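Local coordinates for pilus tip adhesin Cpa (Streptococcus pyogenes, PDB 4C0Z), which forms part of the streptococcal pilus tip and can attach covalently to host-cell surface targets through reactive thioester bonds, so mediating adhesion, at residues N40-V43 / K49-Q52; D23-S26 / D31-P34; I134-D139 / R173-K178. One frame throughout, in Å; residues are numbered along the deposited sequence.

Contact 1 (N40-V43 / K49-Q52); sequences NLKV and KEYQ
V43 and Y51 form an antiparallel hydrogen-bonded pair, V43 N to Y51 O at 3.1 Å and Y51 N to V43 O at 2.9 Å, and K42 faces Q52 in the adjoining non-hydrogen-bonded pair, its CA-H directed at Y51 O. The polar work is done on the face that carries K42 and Q52. There the amide of Q52 is fixed at both ends: K42 NZ donates to Q52 OE1 at 2.8 Å, approaching from above the carbonyl plane, while Q52 NE2 donates to N40 OD1 at 3.0 Å with an N-H...O angle of 148°. N40 OD1 takes a second bond, from K42 NZ at 3.1 Å, and its two donors arrive from opposite faces of the amide plane. A closed triangle of three side chains results; the lysine chain is bent at chi2 (77°) and chi4, which turns NZ back toward N40 and Q52. These strands, 41-44 and 51-56, are the arms of a beta hairpin in the antiparallel barrel of this N-terminal thioester domain; strand 19-23 flanks 41-44, and 205-211 flanks 51-56. E50 lays CB against K42 CG at 3.6 Å, but E50 OE2 is hydrogen-bonded to Y22 OH. On the other face, V43 CG2 packs on Y51 CB, and V43 O lies at the edge of the tyrosine ring, in its plane. A water accepts from L41 N at 3.0 Å and, weakly, from Q52 NE2.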
loop_
_atom_site.group_PDB
_atom_site.type_symbol
_atom_site.label_atom_id
_atom_site.label_comp_id
_atom_site.label_asym_id
_atom_site.label_seq_id
_atom_site.Cartn_x
_atom_site.Cartn_y
_atom_site.Cartn_z
ATOM N N ASN I 40 -5.105 12.651 6.306
ATOM C CA ASN I 40 -4.970 13.269 7.604
ATOM C C ASN I 40 -5.689 12.354 8.571
ATOM O O ASN I 40 -6.838 12.577 8.931
ATOM C CB ASN I 40 -5.476 14.723 7.641
ATOM C CG ASN I 40 -5.027 15.463 8.877
ATOM O OD1 ASN I 40 -4.631 14.873 9.901
ATOM N ND2 ASN I 40 -5.085 16.787 8.816
ATOM N N LEU I 41 -5.011 11.280 8.933
ATOM C CA LEU I 41 -5.545 10.241 9.798
ATOM C C LEU I 41 -5.620 10.663 11.227
ATOM O O LEU I 41 -4.711 11.323 11.751
ATOM C CB LEU I 41 -4.784 8.914 9.637
ATOM C CG LEU I 41 -4.517 8.446 8.201
ATOM C CD1 LEU I 41 -3.580 7.260 8.168
ATOM C CD2 LEU I 41 -5.801 8.163 7.453
ATOM N N LYS I 42 -6.738 10.314 11.849
ATOM C CA LYS I 42 -7.021 10.651 13.241
ATOM C C LYS I 42 -7.622 9.475 13.981
ATOM O O LYS I 42 -8.229 8.603 13.366
ATOM C CB LYS I 42 -8.007 11.836 13.306
ATOM C CG LYS I 42 -7.376 13.180 13.635
ATOM C CD LYS I 42 -6.649 13.844 12.494
ATOM C CE LYS I 42 -6.675 15.348 12.586
ATOM N NZ LYS I 42 -5.313 15.913 12.728
ATOM N N VAL I 43 -7.458 9.472 15.300
ATOM C CA VAL I 43 -8.094 8.542 16.232
ATOM C C VAL I 43 -8.729 9.378 17.328
ATOM O O VAL I 43 -8.141 10.378 17.756
ATOM C CB VAL I 43 -7.226 7.384 16.821
ATOM C CG1 VAL I 43 -6.774 6.419 15.748
ATOM C CG2 VAL I 43 -6.038 7.903 17.638
ATOM N N LYS I 49 -10.890 14.517 22.146
ATOM C CA LYS I 49 -9.786 15.169 21.443
ATOM C C LYS I 49 -9.276 14.191 20.366
ATOM O O LYS I 49 -9.152 12.988 20.641
ATOM C CB LYS I 49 -8.658 15.465 22.459
ATOM C CG LYS I 49 -7.391 16.071 21.868
ATOM C CD LYS I 49 -6.200 15.885 22.805
ATOM C CE LYS I 49 -4.912 16.400 22.208
ATOM N NZ LYS I 49 -4.866 17.888 22.161
ATOM N N GLU I 50 -9.024 14.703 19.142
ATOM C CA GLU I 50 -8.485 13.911 18.034
ATOM C C GLU I 50 -6.981 13.836 18.203
ATOM O O GLU I 50 -6.343 14.838 18.517
ATOM C CB GLU I 50 -8.753 14.574 16.671
ATOM C CG GLU I 50 -10.197 14.728 16.267
ATOM C CD GLU I 50 -10.349 15.372 14.904
ATOM O OE1 GLU I 50 -9.676 16.392 14.635
ATOM O OE2 GLU I 50 -11.151 14.850 14.098
ATOM N N TYR I 51 -6.415 12.672 17.955
ATOM C CA TYR I 51 -4.975 12.453 18.013
ATOM C C TYR I 51 -4.479 12.235 16.584
ATOM O O TYR I 51 -5.119 11.500 15.841
ATOM C CB TYR I 51 -4.660 11.235 18.904
ATOM C CG TYR I 51 -5.079 11.432 20.345
ATOM C CD1 TYR I 51 -6.365 11.103 20.772
ATOM C CD2 TYR I 51 -4.215 12.014 21.269
ATOM C CE1 TYR I 51 -6.767 11.321 22.090
ATOM C CE2 TYR I 51 -4.603 12.229 22.588
ATOM C CZ TYR I 51 -5.881 11.882 22.995
ATOM O OH TYR I 51 -6.265 12.102 24.299
ATOM N N GLN I 52 -3.371 12.900 16.186
ATOM C CA GLN I 52 -2.789 12.727 14.849
ATOM C C GLN I 52 -2.311 11.272 14.739
ATOM O O GLN I 52 -1.590 10.792 15.618
ATOM C CB GLN I 52 -1.610 13.714 14.603
ATOM C CG GLN I 52 -1.049 13.673 13.175
ATOM C CD GLN I 52 -2.037 14.192 12.151
ATOM O OE1 GLN I 52 -2.609 15.266 12.319
ATOM N NE2 GLN I 52 -2.266 13.447 11.071
HETATM O O HOH W 1 -2.039 11.200 8.863
#

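Contact 2 (D23-S26 / D31-P34); sequences DSYS and DYSP
Y25 presents the face of its phenol ring to the edge of Y32, whose CD1 stands over the ring centre, 3.5 Å above the plane. Centroids 4.8 Å apart and planes inclined at 66° make this an edge-to-face pair, and its closest carbon contact is Y25 CE2 to Y32 CD1 at 3.6 Å. The Y32 ring is in turn sandwiched by backbone: the S26 carbonyl group lies over one face, with S26 O 3.4 Å from Y32 CG, and the P34 nitrogen lies over the opposite face, offset toward the rim. With CG anti to the backbone N (chi1 -175°), Y25 reaches across to the other segment, where its hydroxyl accepts from S33 N at 3.1 Å with an N-H...O angle of 155°. A water lies 3.1 Å from Y25 OH and donates to D31 O, adding a bridge to the residue before Y32, although D31 itself is poorly ordered.

Apart from D23, the last residue of strand 19-23, both segments lie in the long connection to strand 41-44 of the barrel, and in this contact the excursion comes back on itself. Its start is shaped by local turns. D23 OD1 accepts from Y25 N at 3.2 Å, an Asx turn in which the donor comes from well above the carboxylate plane, and Y25 is then the centre of an inverse gamma turn, closed by a weak bond from S26 N to S24 O. Outside the pair, Y25 makes a further edge-to-face contact with Y29, from the intervening residues, and its carbonyl oxygen accepts from K65 NZ. S26 OG, on the residue whose backbone lies over Y32, hydrogen-bonds a glycerol molecule that probably derives from the crystallisation liquor.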
loop_
_atom_site.group_PDB
_atom_site.type_symbol
_atom_site.label_atom_id
_atom_site.label_comp_id
_atom_site.label_asym_id
_atom_site.label_seq_id
_atom_site.Cartn_x
_atom_site.Cartn_y
_atom_site.Cartn_z
ATOM N N ASP I 23 -9.917 8.846 8.198
ATOM C CA ASP I 23 -9.182 9.830 7.448
ATOM C C ASP I 23 -10.042 11.155 7.507
ATOM O O ASP I 23 -11.177 11.172 7.028
ATOM C CB ASP I 23 -8.975 9.340 5.991
ATOM C CG ASP I 23 -8.004 10.182 5.175
ATOM O OD1 ASP I 23 -7.445 11.162 5.725
ATOM O OD2 ASP I 23 -7.719 9.805 4.029
ATOM N N SER I 24 -9.497 12.225 8.104
ATOM C CA SER I 24 -10.172 13.521 8.197
ATOM C C SER I 24 -9.990 14.369 6.914
ATOM O O SER I 24 -10.642 15.416 6.782
ATOM C CB SER I 24 -9.734 14.291 9.439
ATOM O OG SER I 24 -8.413 14.791 9.299
ATOM N N TYR I 25 -9.126 13.921 5.958
ATOM C CA TYR I 25 -8.990 14.624 4.685
ATOM C C TYR I 25 -10.181 14.124 3.866
ATOM O O TYR I 25 -10.101 13.130 3.149
ATOM C CB TYR I 25 -7.644 14.323 3.983
ATOM C CG TYR I 25 -7.477 15.152 2.726
ATOM C CD1 TYR I 25 -7.297 16.532 2.795
ATOM C CD2 TYR I 25 -7.557 14.568 1.467
ATOM C CE1 TYR I 25 -7.159 17.300 1.643
ATOM C CE2 TYR I 25 -7.421 15.327 0.307
ATOM C CZ TYR I 25 -7.205 16.691 0.401
ATOM O OH TYR I 25 -7.092 17.446 -0.737
ATOM N N SER I 26 -11.310 14.813 4.049
ATOM C CA SER I 26 -12.630 14.465 3.553
ATOM C C SER I 26 -13.456 15.771 3.376
ATOM O O SER I 26 -12.994 16.829 3.782
ATOM C CB SER I 26 -13.283 13.579 4.608
ATOM O OG SER I 26 -14.544 13.092 4.202
ATOM N N ASP I 31 -9.719 23.250 1.697
ATOM C CA ASP I 31 -9.123 23.004 0.369
ATOM C C ASP I 31 -9.213 21.534 -0.067
ATOM O O ASP I 31 -8.487 21.123 -0.973
ATOM C CB ASP I 31 -7.669 23.535 0.272
ATOM C CG ASP I 31 -7.317 24.225 -1.039
ATOM O OD1 ASP I 31 -7.337 23.549 -2.097
ATOM O OD2 ASP I 31 -6.946 25.417 -0.998
ATOM N N TYR I 32 -10.132 20.757 0.536
ATOM C CA TYR I 32 -10.305 19.349 0.215
ATOM C C TYR I 32 -10.615 19.106 -1.257
ATOM O O TYR I 32 -11.523 19.726 -1.810
ATOM C CB TYR I 32 -11.416 18.694 1.075
ATOM C CG TYR I 32 -11.732 17.277 0.632
ATOM C CD1 TYR I 32 -10.826 16.238 0.852
ATOM C CD2 TYR I 32 -12.898 16.986 -0.075
ATOM C CE1 TYR I 32 -11.077 14.950 0.388
ATOM C CE2 TYR I 32 -13.175 15.690 -0.511
ATOM C CZ TYR I 32 -12.262 14.677 -0.267
ATOM O OH TYR I 32 -12.487 13.400 -0.700
ATOM N N SER I 33 -9.902 18.145 -1.858
ATOM C CA SER I 33 -10.153 17.678 -3.219
ATOM C C SER I 33 -10.152 16.146 -3.191
ATOM O O SER I 33 -9.183 15.555 -2.704
ATOM C CB SER I 33 -9.100 18.194 -4.195
ATOM O OG SER I 33 -9.320 17.544 -5.431
ATOM N N PRO I 34 -11.200 15.480 -3.729
ATOM C CA PRO I 34 -11.210 14.014 -3.736
ATOM C C PRO I 34 -10.216 13.393 -4.740
ATOM O O PRO I 34 -10.041 12.178 -4.744
ATOM C CB PRO I 34 -12.657 13.676 -4.086
ATOM C CG PRO I 34 -13.124 14.809 -4.879
ATOM C CD PRO I 34 -12.410 16.030 -4.376
HETATM O O HOH W 2 -5.858 20.189 -0.031
#

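Contact 3 (I134-D139 / R173-K178); sequences IWYYTD and RLINPK
Y136 and Y137 meet I175, in the turn between helices 161-174 and 177-181, and P177, which opens the second of these helices; the C-terminal end of helix 123-138 thus packs on the junction of two other helices in the helical part of the thioester domain. The apolar component centres on I175. Its CB sits over one face of the Y136 ring, 4.2 Å from the centroid and 23° off the ring normal, a CH-pi contact. The branch CG2 closes on Y136 CD2 at 3.9 Å. Extension of Y136 with CG anti to the backbone N (chi1 177°) carries the ring out to meet the isoleucine, which lies crosswise to the tyrosine, off the middle of its ring. Y136 also makes a cation-pi contact with R92. The two tyrosines touch as well: Y136 CD2 lies over one face of Y137, 3.6 Å above its plane.

D139, where helical geometry ends, accepts hydrogen bonds from N57 N at OD1 and from L58 N at OD2. Those two residues, with W135, line the spermidine pocket, so this helix end abuts the ligand site on a side away from I175.

Polar proximity across the contact involves the Y137 hydroxyl, which also borders the proline ring: OH lies 3.1 Å from I175 O and 3.6 Å from P177 CG.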
loop_
_atom_site.group_PDB
_atom_site.type_symbol
_atom_site.label_atom_id
_atom_site.label_comp_id
_atom_site.label_asym_id
_atom_site.label_seq_id
_atom_site.Cartn_x
_atom_site.Cartn_y
_atom_site.Cartn_z
ATOM N N ILE I 134 7.454 7.105 8.423
ATOM C CA ILE I 134 6.838 6.016 9.200
ATOM C C ILE I 134 6.846 4.686 8.398
ATOM O O ILE I 134 7.324 3.668 8.915
ATOM C CB ILE I 134 5.404 6.405 9.691
ATOM C CG1 ILE I 134 5.456 7.514 10.818
ATOM C CG2 ILE I 134 4.585 5.173 10.128
ATOM C CD1 ILE I 134 6.108 7.104 12.158
ATOM N N TRP I 135 6.369 4.721 7.137
ATOM C CA TRP I 135 6.319 3.553 6.242
ATOM C C TRP I 135 7.683 2.944 6.002
ATOM O O TRP I 135 7.771 1.728 5.850
ATOM C CB TRP I 135 5.671 3.889 4.896
ATOM C CG TRP I 135 4.189 4.050 4.943
ATOM C CD1 TRP I 135 3.316 3.386 5.750
ATOM C CD2 TRP I 135 3.389 4.822 4.038
ATOM N NE1 TRP I 135 2.033 3.748 5.450
ATOM C CE2 TRP I 135 2.045 4.631 4.405
ATOM C CE3 TRP I 135 3.685 5.682 2.971
ATOM C CZ2 TRP I 135 0.998 5.267 3.751
ATOM C CZ3 TRP I 135 2.649 6.322 2.333
ATOM C CH2 TRP I 135 1.321 6.095 2.701
ATOM N N TYR I 136 8.745 3.785 5.968
ATOM C CA TYR I 136 10.117 3.332 5.804
ATOM C C TYR I 136 10.449 2.309 6.920
ATOM O O TYR I 136 11.086 1.295 6.654
ATOM C CB TYR I 136 11.083 4.544 5.851
ATOM C CG TYR I 136 12.547 4.176 5.767
ATOM C CD1 TYR I 136 13.145 3.887 4.545
ATOM C CD2 TYR I 136 13.339 4.132 6.907
ATOM C CE1 TYR I 136 14.497 3.555 4.463
ATOM C CE2 TYR I 136 14.691 3.795 6.838
ATOM C CZ TYR I 136 15.264 3.502 5.615
ATOM O OH TYR I 136 16.586 3.154 5.539
ATOM N N TYR I 137 9.981 2.566 8.156
ATOM C CA TYR I 137 10.248 1.674 9.285
ATOM C C TYR I 137 9.205 0.581 9.467
ATOM O O TYR I 137 9.577 -0.566 9.699
ATOM C CB TYR I 137 10.444 2.468 10.587
ATOM C CG TYR I 137 11.776 3.185 10.623
ATOM C CD1 TYR I 137 12.956 2.496 10.898
ATOM C CD2 TYR I 137 11.869 4.541 10.319
ATOM C CE1 TYR I 137 14.191 3.143 10.882
ATOM C CE2 TYR I 137 13.096 5.206 10.328
ATOM C CZ TYR I 137 14.254 4.503 10.608
ATOM O OH TYR I 137 15.449 5.172 10.587
ATOM N N THR I 138 7.924 0.918 9.383
ATOM C CA THR I 138 6.849 -0.048 9.628
ATOM C C THR I 138 6.657 -1.089 8.525
ATOM O O THR I 138 6.213 -2.205 8.804
ATOM C CB THR I 138 5.529 0.678 9.851
ATOM O OG1 THR I 138 5.163 1.363 8.655
ATOM C CG2 THR I 138 5.560 1.606 11.048
ATOM N N ASP I 139 6.944 -0.710 7.276
ATOM C CA ASP I 139 6.707 -1.562 6.114
ATOM C C ASP I 139 7.935 -1.770 5.243
ATOM O O ASP I 139 7.811 -2.330 4.157
ATOM C CB ASP I 139 5.568 -0.948 5.292
ATOM C CG ASP I 139 4.219 -1.160 5.925
ATOM O OD1 ASP I 139 3.818 -0.318 6.767
ATOM O OD2 ASP I 139 3.597 -2.211 5.652
ATOM N N ARG I 173 16.260 13.732 6.513
ATOM C CA ARG I 173 16.603 13.944 7.913
ATOM C C ARG I 173 15.840 13.011 8.855
ATOM O O ARG I 173 16.457 12.457 9.759
ATOM C CB ARG I 173 16.428 15.420 8.306
ATOM C CG ARG I 173 17.436 16.355 7.627
ATOM C CD ARG I 173 17.115 17.811 7.881
ATOM N NE ARG I 173 17.525 18.242 9.221
ATOM C CZ ARG I 173 17.220 19.421 9.757
ATOM N NH1 ARG I 173 16.498 20.303 9.074
ATOM N NH2 ARG I 173 17.631 19.725 10.982
ATOM N N LEU I 174 14.525 12.806 8.622
ATOM C CA LEU I 174 13.670 11.942 9.451
ATOM C C LEU I 174 14.048 10.450 9.447
ATOM O O LEU I 174 13.875 9.781 10.469
ATOM C CB LEU I 174 12.179 12.078 9.064
ATOM C CG LEU I 174 11.467 13.376 9.416
ATOM C CD1 LEU I 174 10.064 13.391 8.837
ATOM C CD2 LEU I 174 11.414 13.600 10.918
ATOM N N ILE I 175 14.516 9.921 8.305
ATOM C CA ILE I 175 14.845 8.494 8.185
ATOM C C ILE I 175 16.310 8.183 8.527
ATOM O O ILE I 175 16.713 7.019 8.446
ATOM C CB ILE I 175 14.426 7.896 6.807
ATOM C CG1 ILE I 175 15.238 8.508 5.633
ATOM C CG2 ILE I 175 12.904 8.008 6.595
ATOM C CD1 ILE I 175 15.278 7.679 4.391
ATOM N N ASN I 176 17.100 9.211 8.910
ATOM C CA ASN I 176 18.501 9.052 9.302
ATOM C C ASN I 176 18.611 9.190 10.835
ATOM O O ASN I 176 18.548 10.316 11.337
ATOM C CB ASN I 176 19.386 10.078 8.572
ATOM C CG ASN I 176 20.869 10.000 8.868
ATOM O OD1 ASN I 176 21.373 9.087 9.542
ATOM N ND2 ASN I 176 21.609 10.964 8.342
ATOM N N PRO I 177 18.762 8.070 11.595
ATOM C CA PRO I 177 18.827 8.180 13.064
ATOM C C PRO I 177 19.965 9.047 13.585
ATOM O O PRO I 177 19.744 9.798 14.533
ATOM C CB PRO I 177 18.935 6.726 13.538
ATOM C CG PRO I 177 18.468 5.905 12.401
ATOM C CD PRO I 177 18.847 6.659 11.167
ATOM N N LYS I 178 21.159 8.980 12.949
ATOM C CA LYS I 178 22.341 9.773 13.316
ATOM C C LYS I 178 22.041 11.273 13.248
ATOM O O LYS I 178 22.388 12.000 14.175
ATOM C CB LYS I 178 23.547 9.407 12.434
ATOM C CG LYS I 178 24.124 8.025 12.731
ATOM C CD LYS I 178 25.235 7.651 11.760
ATOM C CE LYS I 178 25.808 6.276 12.022
ATOM N NZ LYS I 178 24.896 5.187 11.570
#

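How the contacts relate
Along the chain, contact 2 closes before contact 1 opens, and contact 3 comes last. Contacts 1 and 2 have centres about 14 Å apart and touch directly: the connection containing contact 2 leaves strand 19-23 and re-enters the barrel as strand 41-44, where hydrogen bonds join S24 OG to N40 O (2.7 Å) and D23 OD1 to N40 N (2.8 Å). Contact 3 belongs to the helices, on the opposite side of the chain's centre, about 21 Å from contact 1 and about 26 Å from contact 2 between centres. The spermidine site lies between barrel and helices: C55 of the Cys-Gln thioester, on strand 51-56, and W135, on helix 123-138, both line the ligand pocket.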